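Local coordinates for probable sensor histidine kinase pdtas (Mycobacterium tuberculosis, PDB 2YKF) that serves as the cytosolic sensor kinase of the PdtaR/PdtaS two-component system, autophosphorylating on histidine, here as its GAF and PAS sensor region, at the interface of chains A and B. Sequence-based numbering; all coordinates share one arbitrary frame. Chains: chain A/B, Probable sensor histidine kinase pdtas.

Contact 1: the interface of chains A and B. Residues chain A 252, 259, 261, 283, 286-287; chain B 174.
B:Arg174 reaches across to A:Glu252 and gives up 129 Å² of surface to chain A, far more than any residue it meets here. The charged part of the contact is a salt bridge: NH1 of B:Arg174 lies 2.6 Å from the carboxylate oxygen OE1 of A:Glu252. It is not a straight, two-pronged pairing. The two side chains meet at about a right angle with the carboxylate and guanidinium planes 80° apart, and the N-H of NH1 does not aim at OE1, so the pair probably relies on attraction between charges rather than a directed hydrogen bond. A:Glu252 gets there by a stretched chain, CG anti to its backbone N (chi1 176°).

The apolar part follows the arginine stem, extended from CG to NE. CG1 of A:Val286 rests 3.9 Å from CG of B:Arg174, CD1 of A:Leu261 comes to 4.1 Å from CD of B:Arg174, and CG2 of A:Val283 sits 3.9 Å from NE of B:Arg174.

A:Lys287 runs beside the arginine in the same direction, with its CD at the guanidinium edge. NZ of A:Lys287 stays 5.2 Å from NH2 of B:Arg174, and a weak hydrogen bond to OG1 of A:Thr259 may help to keep these like charges apart.

In the fold, a loop residue of chain B lies against strands 250-255 and 258-269 and the short helix 284-287 of the PAS-like region of chain A, the helix close to the last modelled residues of that chain.

Contact 2: the interface of chains A and B. Residues chain A 4, 60, 71, 73; chain B 201, 204-205.
B:Arg205 and A:Asp71 meet tip to tip where helix 197-205 of the PAS-like region of chain B touches a loop of the GAF domain of chain A. Of the residues here, B:Arg205 buries most, 65 Å². Its chain bends at chi2 (-47°) and chi3, carrying the guanidinium to the carboxylate of A:Asp71 in a salt bridge. NH2 of B:Arg205 is 2.8 Å from OD1 of A:Asp71, while its modelled separation from OD2 is too short to trust. NH1 of B:Arg205 donates to the hydroxyl OG of A:Ser4 at 2.7 Å, within the guanidinium plane, and A:Val73 places CB over the centre of one face. A water joins NH1 to the backbone O of A:Val73.

A:Asp71, with 56 Å² buried, also accepts from B:His204. ND1 of the B:His204 imidazole donates to OD2 of A:Asp71 at 2.7 Å, meeting the anti lone pair, with ring and carboxylate only 15° from coplanar. Within chain A, the backbone N of A:Val73 bonds to OD1 of A:Asp71 at 3.0 Å from above the carboxylate plane, which probably helps to fix the rotation of the carboxylate.

One turn nearer the start of the helix, NH1 of A:Arg60 donates to OG of B:Ser201 at 3.1 Å, and a water spans NH2 of A:Arg60 and the same hydroxyl.

Contact 3: the interface of chains A and B. Residues chain A 197-198, 201, 204-205; chain B 60, 69, 71.
B:Arg60 buries 75 Å², its guanidinium lying against A:Pro197 and A:Asn198 at the start of helix 197-205 of chain A, as the GAF domain of chain B meets the PAS-like region. CB of A:Pro197 sits over the centre of one guanidinium face, 3.4 Å from CZ of B:Arg60. At the edge of that flat group, NH1 of B:Arg60 donates to the amide oxygen OD1 of A:Asn198 at 2.9 Å; the oxygen lies nearly in the guanidinium plane, while the donor is tilted 25° from the carbonyl plane. The two side chains slide past each other in opposite directions, and the extended arginine chain brings its CD alongside the same amide oxygen. NH1 thus serves both A:Asn198 and the hydroxyl of A:Ser201.

Toward the end of helix 197-205, the loop residue B:Asp71 buries 57 Å² against it. Its CG stands anti to the backbone N (chi1 -171°), directing the carboxylate at A:His204 and A:Arg205, which repeat the pairing made by the other copy of the helix.

Backbone O of B:His69 approaches the proline ring, 3.8 Å from CB of A:Pro197. Water extends the arginine's hold: one molecule connects NH2 of B:Arg60 with OG of A:Ser201 and backbone O of A:Pro197. Another lies 2.7 Å from the backbone N of B:Arg60 and 3.0 Å from OD1 of A:Asn198.

Contact 1: the interface of chains A and B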
loop_
_atom_site.group_PDB
_atom_site.type_symbol
_atom_site.label_atom_id
_atom_site.label_comp_id
_atom_site.label_asym_id
_atom_site.label_seq_id
_atom_site.Cartn_x
_atom_site.Cartn_y
_atom_site.Cartn_z
ATOM N N GLU A 252 8.081 -2.692 -15.572
ATOM C CA GLU A 252 7.763 -4.060 -15.219
ATOM C C GLU A 252 8.787 -4.972 -15.875
ATOM O O GLU A 252 9.068 -4.867 -17.093
ATOM C CB GLU A 252 6.352 -4.368 -15.687
ATOM C CG GLU A 252 5.929 -5.786 -15.466
ATOM C CD GLU A 252 4.539 -6.095 -16.053
ATOM O OE1 GLU A 252 3.612 -5.260 -15.992
ATOM O OE2 GLU A 252 4.376 -7.198 -16.549
ATOM N N THR A 259 8.001 -11.682 -11.788
ATOM C CA THR A 259 7.759 -10.413 -12.473
ATOM C C THR A 259 7.750 -9.384 -11.363
ATOM O O THR A 259 7.026 -9.555 -10.359
ATOM C CB THR A 259 6.394 -10.363 -13.172
ATOM O OG1 THR A 259 6.347 -11.412 -14.143
ATOM C CG2 THR A 259 6.161 -8.945 -13.916
ATOM N N LEU A 261 7.636 -5.075 -10.370
ATOM C CA LEU A 261 7.421 -3.706 -10.846
ATOM C C LEU A 261 8.455 -2.878 -10.123
ATOM O O LEU A 261 8.630 -3.037 -8.931
ATOM C CB LEU A 261 6.048 -3.121 -10.437
ATOM C CG LEU A 261 4.785 -3.644 -11.066
ATOM C CD1 LEU A 261 3.585 -2.845 -10.452
ATOM C CD2 LEU A 261 4.921 -3.398 -12.538
ATOM N N VAL A 283 5.200 -8.788 -8.354
ATOM C CA VAL A 283 3.839 -8.964 -8.833
ATOM C C VAL A 283 3.604 -10.332 -9.576
ATOM O O VAL A 283 2.753 -10.444 -10.424
ATOM C CB VAL A 283 3.399 -7.789 -9.705
ATOM C CG1 VAL A 283 3.396 -6.498 -8.873
ATOM C CG2 VAL A 283 4.318 -7.645 -10.912
ATOM N N VAL A 286 0.299 -11.458 -8.598
ATOM C CA VAL A 286 -0.697 -10.394 -8.699
ATOM C C VAL A 286 -1.070 -10.246 -10.180
ATOM O O VAL A 286 -2.228 -10.225 -10.522
ATOM C CB VAL A 286 -0.202 -9.051 -8.061
ATOM C CG1 VAL A 286 -1.278 -7.977 -8.200
ATOM C CG2 VAL A 286 0.183 -9.269 -6.576
ATOM N N LYS A 287 -0.054 -10.105 -11.016
ATOM C CA LYS A 287 -0.076 -10.378 -12.474
ATOM C C LYS A 287 -1.049 -11.494 -12.896
ATOM O O LYS A 287 -1.837 -11.289 -13.810
ATOM C CB LYS A 287 1.355 -10.706 -12.970
ATOM C CG LYS A 287 1.554 -10.642 -14.477
ATOM C CD LYS A 287 2.910 -11.198 -14.934
ATOM C CE LYS A 287 2.936 -11.295 -16.461
ATOM N NZ LYS A 287 4.328 -11.520 -16.977
ATOM N N ARG B 174 -3.255 -5.011 -9.991
ATOM C CA ARG B 174 -2.095 -4.262 -9.461
ATOM C C ARG B 174 -2.513 -2.920 -8.885
ATOM O O ARG B 174 -1.855 -2.380 -8.033
ATOM C CB ARG B 174 -1.042 -4.052 -10.544
ATOM C CG ARG B 174 -0.259 -5.276 -10.839
ATOM C CD ARG B 174 0.524 -5.093 -12.123
ATOM N NE ARG B 174 1.078 -6.359 -12.610
ATOM C CZ ARG B 174 1.465 -6.548 -13.869
ATOM N NH1 ARG B 174 1.330 -5.566 -14.753
ATOM N NH2 ARG B 174 1.982 -7.711 -14.255
#

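Contact 2: the interface of chains A and B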
loop_
_atom_site.group_PDB
_atom_site.type_symbol
_atom_site.label_atom_id
_atom_site.label_comp_id
_atom_site.label_asym_id
_atom_site.label_seq_id
_atom_site.Cartn_x
_atom_site.Cartn_y
_atom_site.Cartn_z
ATOM N N SER A 4 -15.066 19.761 -3.246
ATOM C CA SER A 4 -14.092 19.381 -2.223
ATOM C C SER A 4 -12.687 18.972 -2.708
ATOM O O SER A 4 -11.775 18.717 -1.910
ATOM C CB SER A 4 -14.687 18.319 -1.286
ATOM O OG SER A 4 -14.293 18.577 0.060
ATOM N N ARG A 60 -2.816 10.370 4.923
ATOM C CA ARG A 60 -2.376 9.633 6.079
ATOM C C ARG A 60 -1.362 8.568 5.708
ATOM O O ARG A 60 -1.419 8.018 4.625
ATOM C CB ARG A 60 -3.578 8.960 6.783
ATOM C CG ARG A 60 -4.703 9.959 7.090
ATOM C CD ARG A 60 -5.831 9.291 7.909
ATOM N NE ARG A 60 -6.696 10.390 8.405
ATOM C CZ ARG A 60 -7.751 10.842 7.764
ATOM N NH1 ARG A 60 -8.107 10.295 6.600
ATOM N NH2 ARG A 60 -8.496 11.800 8.300
ATOM N N ASP A 71 -11.253 14.860 9.077
ATOM C CA ASP A 71 -10.929 15.364 7.766
ATOM C C ASP A 71 -10.603 16.857 7.832
ATOM O O ASP A 71 -11.489 17.670 8.061
ATOM C CB ASP A 71 -12.069 15.116 6.789
ATOM C CG ASP A 71 -11.684 15.429 5.328
ATOM O OD1 ASP A 71 -10.583 15.999 5.072
ATOM O OD2 ASP A 71 -12.517 15.127 4.428
ATOM N N VAL A 73 -9.429 18.811 5.202
ATOM C CA VAL A 73 -9.500 19.456 3.923
ATOM C C VAL A 73 -10.648 20.463 3.921
ATOM O O VAL A 73 -11.740 20.145 4.417
ATOM C CB VAL A 73 -9.725 18.447 2.799
ATOM C CG1 VAL A 73 -9.836 19.183 1.507
ATOM C CG2 VAL A 73 -8.500 17.438 2.730
ATOM N N SER B 201 -12.685 10.287 4.283
ATOM C CA SER B 201 -11.987 11.296 3.434
ATOM C C SER B 201 -12.392 11.171 1.950
ATOM O O SER B 201 -12.851 12.136 1.355
ATOM C CB SER B 201 -10.443 11.197 3.618
ATOM O OG SER B 201 -10.193 11.800 4.876
ATOM N N HIS B 204 -15.950 12.271 1.461
ATOM C CA HIS B 204 -16.060 13.761 1.478
ATOM C C HIS B 204 -15.617 14.403 0.158
ATOM O O HIS B 204 -16.285 15.314 -0.363
ATOM C CB HIS B 204 -15.214 14.394 2.619
ATOM C CG HIS B 204 -15.719 14.090 3.968
ATOM N ND1 HIS B 204 -14.906 14.079 5.077
ATOM C CD2 HIS B 204 -16.968 13.768 4.402
ATOM C CE1 HIS B 204 -15.622 13.731 6.136
ATOM N NE2 HIS B 204 -16.881 13.543 5.750
ATOM N N ARG B 205 -14.520 13.925 -0.405
ATOM C CA ARG B 205 -14.060 14.476 -1.683
ATOM C C ARG B 205 -15.128 14.206 -2.719
ATOM O O ARG B 205 -15.292 15.002 -3.648
ATOM C CB ARG B 205 -12.734 13.802 -2.141
ATOM C CG ARG B 205 -11.502 14.133 -1.258
ATOM C CD ARG B 205 -11.464 15.766 -1.009
ATOM N NE ARG B 205 -11.199 15.682 0.352
ATOM C CZ ARG B 205 -11.905 15.962 1.403
ATOM N NH1 ARG B 205 -12.856 16.920 1.552
ATOM N NH2 ARG B 205 -11.356 15.415 2.393
HETATM O O HOH W 1 -11.401 11.895 7.478
HETATM O O HOH W 2 -13.550 18.001 4.197
#

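Contact 3: the interface of chains A and B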
loop_
_atom_site.group_PDB
_atom_site.type_symbol
_atom_site.label_atom_id
_atom_site.label_comp_id
_atom_site.label_asym_id
_atom_site.label_seq_id
_atom_site.Cartn_x
_atom_site.Cartn_y
_atom_site.Cartn_z
ATOM N N PRO A 197 13.601 -5.962 3.816
ATOM C CA PRO A 197 13.371 -7.392 3.678
ATOM C C PRO A 197 12.554 -7.737 2.408
ATOM O O PRO A 197 12.862 -8.723 1.683
ATOM C CB PRO A 197 12.573 -7.707 4.973
ATOM C CG PRO A 197 13.284 -6.844 5.994
ATOM C CD PRO A 197 13.372 -5.523 5.205
ATOM N N ASN A 198 11.520 -6.948 2.126
ATOM C CA ASN A 198 10.679 -7.179 0.926
ATOM C C ASN A 198 11.413 -7.042 -0.365
ATOM O O ASN A 198 11.155 -7.786 -1.352
ATOM C CB ASN A 198 9.439 -6.241 0.945
ATOM C CG ASN A 198 8.303 -6.869 1.711
ATOM O OD1 ASN A 198 8.404 -8.046 2.109
ATOM N ND2 ASN A 198 7.252 -6.103 1.973
ATOM N N SER A 201 13.484 -10.142 -0.616
ATOM C CA SER A 201 12.513 -11.201 -1.020
ATOM C C SER A 201 12.263 -11.194 -2.543
ATOM O O SER A 201 12.448 -12.208 -3.201
ATOM C CB SER A 201 11.183 -11.063 -0.220
ATOM O OG SER A 201 11.488 -11.566 1.070
ATOM N N HIS A 204 15.314 -12.386 -4.382
ATOM C CA HIS A 204 15.445 -13.871 -4.301
ATOM C C HIS A 204 14.504 -14.604 -5.266
ATOM O O HIS A 204 14.910 -15.562 -5.946
ATOM C CB HIS A 204 15.159 -14.403 -2.868
ATOM C CG HIS A 204 16.174 -14.007 -1.878
ATOM N ND1 HIS A 204 15.896 -13.900 -0.535
ATOM C CD2 HIS A 204 17.485 -13.675 -2.027
ATOM C CE1 HIS A 204 16.981 -13.486 0.101
ATOM N NE2 HIS A 204 17.962 -13.348 -0.786
ATOM N N ARG A 205 13.265 -14.151 -5.356
ATOM C CA ARG A 205 12.324 -14.789 -6.282
ATOM C C ARG A 205 12.861 -14.615 -7.685
ATOM O O ARG A 205 12.637 -15.481 -8.536
ATOM C CB ARG A 205 10.917 -14.129 -6.197
ATOM C CG ARG A 205 10.169 -14.374 -4.860
ATOM C CD ARG A 205 10.264 -15.982 -4.496
ATOM N NE ARG A 205 10.588 -15.792 -3.158
ATOM C CZ ARG A 205 11.670 -16.004 -2.478
ATOM N NH1 ARG A 205 12.613 -16.964 -2.666
ATOM N NH2 ARG A 205 11.574 -15.376 -1.393
ATOM N N ARG B 60 4.776 -10.017 4.070
ATOM C CA ARG B 60 4.844 -9.188 5.245
ATOM C C ARG B 60 3.750 -8.138 5.251
ATOM O O ARG B 60 3.343 -7.671 4.204
ATOM C CB ARG B 60 6.218 -8.484 5.334
ATOM C CG ARG B 60 7.385 -9.475 5.220
ATOM C CD ARG B 60 8.741 -8.766 5.444
ATOM N NE ARG B 60 9.751 -9.839 5.616
ATOM C CZ ARG B 60 10.452 -10.355 4.630
ATOM N NH1 ARG B 60 10.283 -9.902 3.387
ATOM N NH2 ARG B 60 11.368 -11.282 4.879
ATOM N N HIS B 69 12.297 -11.307 9.396
ATOM C CA HIS B 69 13.215 -10.434 8.671
ATOM C C HIS B 69 13.946 -11.215 7.621
ATOM O O HIS B 69 14.412 -10.631 6.634
ATOM C CB HIS B 69 14.215 -9.771 9.638
ATOM C CG HIS B 69 13.583 -8.759 10.511
ATOM N ND1 HIS B 69 13.530 -7.423 10.178
ATOM C CD2 HIS B 69 12.887 -8.894 11.663
ATOM C CE1 HIS B 69 12.837 -6.775 11.101
ATOM N NE2 HIS B 69 12.440 -7.648 12.014
ATOM N N ASP B 71 14.248 -14.320 4.667
ATOM C CA ASP B 71 13.417 -14.915 3.651
ATOM C C ASP B 71 13.172 -16.394 3.959
ATOM O O ASP B 71 14.086 -17.201 3.859
ATOM C CB ASP B 71 14.044 -14.760 2.274
ATOM C CG ASP B 71 13.092 -15.175 1.132
ATOM O OD1 ASP B 71 11.993 -15.745 1.400
ATOM O OD2 ASP B 71 13.470 -14.955 -0.052
HETATM O O HOH W 3 5.691 -9.334 1.641
HETATM O O HOH W 4 13.670 -11.485 2.934
#

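Contact 2 and contact 3 come from overlapping, two-fold related patches and share residues 60, 71, 201, 204 and 205 with the chains exchanged. Their C-alpha centres are about 35 Å apart, so each end of the dimer repeats the PAS-to-GAF pairing. Between the same kind of centre, contact 1 is about 16 Å from contact 3 and about 30 Å from contact 2; it uses different residues, with the loop residue B:Arg174 set against the PAS-like strands. Together they tie each PAS-like region to the partner chain at separate places, which could couple the two sensing modules if this crystal dimer is the biological one.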